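Local coordinates for protein prokaryotic transcription elongation factor GreA/GreB (Nitrosomonas europaea, PDB 2PN0) that acts as a transcription elongation factor of the GreA/GreB family and probably binds RNA polymerase, at the interface of chains A and B. Coordinates in Å, arbitrary orientation; residue numbers count along the deposited sequence, not the author numbering. Chains: chain A/B, Prokaryotic transcription elongation factor GreA/GreB.

The interface of chains A and B. Residues chain A 96-97, 100, 110-113; chain B 96-97, 112-113.
A:Trp112 meets B:Pro96 across the two-fold because its first torsion (chi1 63°) sets CG between the backbone N and the carbonyl carbon, and chi2 of 78° then turns one indole face to the partner. CB of B:Pro96 sits over that face, 3.6 Å from the centroid of the five-membered ring, a CH-pi contact in which the two side chains lie side by side and point the same way. CG of the same proline continues over the ring toward CE2 and CZ2. In plane at the indole's edge, CD1 of A:Ile110 borders the ring from within its own chain. The twin repeats this, with CB of A:Pro96 3.8 Å from the centroid of the B:Trp112 five-membered ring. Between these two CH-pi contacts, A:Val97 holds CG2 anti to its carbonyl carbon, which brings this methyl to within 3.6 Å of CB of B:Pro96, the side chains crossing at about a right angle. An alanine in place of A:Trp112 would probably deprive CB and CG of B:Pro96 of the indole face and open a gap beside them. B:Pro113 buries more surface than any other residue of this patch: its CB meets CB of A:Ala100 at 3.6 Å, while its CG and CD lie against the backbone O of A:Glu111. No direct polar bond spans this patch; water supplies the links. Water 2 bridges the carbonyl O atoms of A:Pro96 and B:Pro96, 2.8 Å from each. Water 3 joins the backbone N of A:Val97 to O of B:Pro113, and water 1 repeats this link with the chains exchanged. The example shows how reciprocal proline–tryptophan CH-pi contacts, backed by bridging waters, can build an apolar contact between two chains; in this GreA/GreB-family protein it would help hold them together, if the deposited pair is the biological one.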
loop_
_atom_site.group_PDB
_atom_site.type_symbol
_atom_site.label_atom_id
_atom_site.label_comp_id
_atom_site.label_asym_id
_atom_site.label_seq_id
_atom_site.Cartn_x
_atom_site.Cartn_y
_atom_site.Cartn_z
ATOM N N PRO A 96 2.637 -0.188 -2.341
ATOM C CA PRO A 96 1.378 0.190 -2.969
ATOM C C PRO A 96 0.813 1.441 -2.257
ATOM O O PRO A 96 0.902 1.570 -1.005
ATOM C CB PRO A 96 0.477 -1.019 -2.721
ATOM C CG PRO A 96 1.464 -2.197 -2.746
ATOM C CD PRO A 96 2.716 -1.638 -2.062
ATOM N N VAL A 97 0.275 2.334 -3.064
ATOM C CA VAL A 97 -0.216 3.675 -2.610
ATOM C C VAL A 97 0.929 4.645 -2.415
ATOM O O VAL A 97 0.934 5.707 -3.054
ATOM C CB VAL A 97 -1.175 3.673 -1.383
ATOM C CG1 VAL A 97 -1.625 5.123 -1.087
ATOM C CG2 VAL A 97 -2.410 2.826 -1.691
ATOM N N ALA A 100 2.499 5.844 -5.482
ATOM C CA ALA A 100 1.629 6.763 -6.252
ATOM C C ALA A 100 1.480 8.137 -5.586
ATOM O O ALA A 100 0.959 9.079 -6.216
ATOM C CB ALA A 100 0.214 6.120 -6.425
ATOM N N ILE A 110 -7.639 9.855 -4.452
ATOM C CA ILE A 110 -7.176 8.532 -4.874
ATOM C C ILE A 110 -8.002 7.554 -4.091
ATOM O O ILE A 110 -8.739 7.945 -3.172
ATOM C CB ILE A 110 -5.650 8.286 -4.625
ATOM C CG1 ILE A 110 -5.262 8.582 -3.185
ATOM C CG2 ILE A 110 -4.800 9.084 -5.643
ATOM C CD1 ILE A 110 -3.723 8.199 -2.937
ATOM N N GLU A 111 -7.885 6.290 -4.445
ATOM C CA GLU A 111 -8.656 5.279 -3.756
ATOM C C GLU A 111 -7.864 3.968 -3.681
ATOM O O GLU A 111 -6.969 3.700 -4.513
ATOM C CB GLU A 111 -10.038 5.089 -4.434
ATOM C CG GLU A 111 -9.962 4.496 -5.805
ATOM C CD GLU A 111 -11.309 4.513 -6.528
ATOM O OE1 GLU A 111 -12.186 5.396 -6.264
ATOM O OE2 GLU A 111 -11.441 3.640 -7.379
ATOM N N TRP A 112 -8.185 3.158 -2.686
ATOM C CA TRP A 112 -7.533 1.867 -2.584
ATOM C C TRP A 112 -8.491 0.896 -1.937
ATOM O O TRP A 112 -9.577 1.302 -1.463
ATOM C CB TRP A 112 -6.173 1.963 -1.898
ATOM C CG TRP A 112 -6.155 2.438 -0.464
ATOM C CD1 TRP A 112 -6.467 1.689 0.670
ATOM C CD2 TRP A 112 -5.786 3.745 0.005
ATOM N NE1 TRP A 112 -6.299 2.485 1.807
ATOM C CE2 TRP A 112 -5.866 3.725 1.423
ATOM C CE3 TRP A 112 -5.358 4.925 -0.634
ATOM C CZ2 TRP A 112 -5.554 4.866 2.233
ATOM C CZ3 TRP A 112 -5.022 6.079 0.190
ATOM C CH2 TRP A 112 -5.113 6.012 1.588
ATOM N N PRO A 113 -8.136 -0.396 -1.949
ATOM C CA PRO A 113 -9.141 -1.356 -1.484
ATOM C C PRO A 113 -9.610 -1.247 -0.007
ATOM O O PRO A 113 -8.802 -0.957 0.893
ATOM C CB PRO A 113 -8.454 -2.713 -1.701
ATOM C CG PRO A 113 -7.464 -2.441 -2.787
ATOM C CD PRO A 113 -6.912 -1.069 -2.433
ATOM N N PRO B 96 -2.343 0.335 3.557
ATOM C CA PRO B 96 -3.243 0.303 2.389
ATOM C C PRO B 96 -2.816 -0.886 1.501
ATOM O O PRO B 96 -1.613 -1.182 1.387
ATOM C CB PRO B 96 -2.912 1.619 1.669
ATOM C CG PRO B 96 -2.540 2.568 2.880
ATOM C CD PRO B 96 -1.645 1.636 3.668
ATOM N N VAL B 97 -3.820 -1.577 0.975
ATOM C CA VAL B 97 -3.693 -2.824 0.216
ATOM C C VAL B 97 -3.476 -4.004 1.128
ATOM O O VAL B 97 -4.271 -4.954 1.094
ATOM C CB VAL B 97 -2.668 -2.728 -0.957
ATOM C CG1 VAL B 97 -2.526 -4.109 -1.703
ATOM C CG2 VAL B 97 -3.079 -1.608 -1.906
ATOM N N TRP B 112 -5.236 -0.864 -7.232
ATOM C CA TRP B 112 -4.775 0.224 -6.404
ATOM C C TRP B 112 -4.101 1.287 -7.289
ATOM O O TRP B 112 -3.888 1.027 -8.472
ATOM C CB TRP B 112 -3.887 -0.250 -5.219
ATOM C CG TRP B 112 -2.597 -0.972 -5.604
ATOM C CD1 TRP B 112 -1.469 -0.400 -6.052
ATOM C CD2 TRP B 112 -2.359 -2.385 -5.573
ATOM N NE1 TRP B 112 -0.479 -1.352 -6.257
ATOM C CE2 TRP B 112 -1.006 -2.587 -5.988
ATOM C CE3 TRP B 112 -3.114 -3.492 -5.169
ATOM C CZ2 TRP B 112 -0.409 -3.859 -6.051
ATOM C CZ3 TRP B 112 -2.532 -4.764 -5.268
ATOM C CH2 TRP B 112 -1.172 -4.932 -5.664
ATOM N N PRO B 113 -3.816 2.475 -6.727
ATOM C CA PRO B 113 -3.286 3.538 -7.592
ATOM C C PRO B 113 -1.963 3.204 -8.281
ATOM O O PRO B 113 -1.006 2.743 -7.628
ATOM C CB PRO B 113 -3.064 4.711 -6.622
ATOM C CG PRO B 113 -3.978 4.435 -5.494
ATOM C CD PRO B 113 -3.943 2.952 -5.334
HETATM O O HOH W 1 -6.464 -1.942 1.898
HETATM O O HOH W 2 0.903 -0.006 1.252
HETATM O O HOH W 3 1.003 2.402 -5.836
#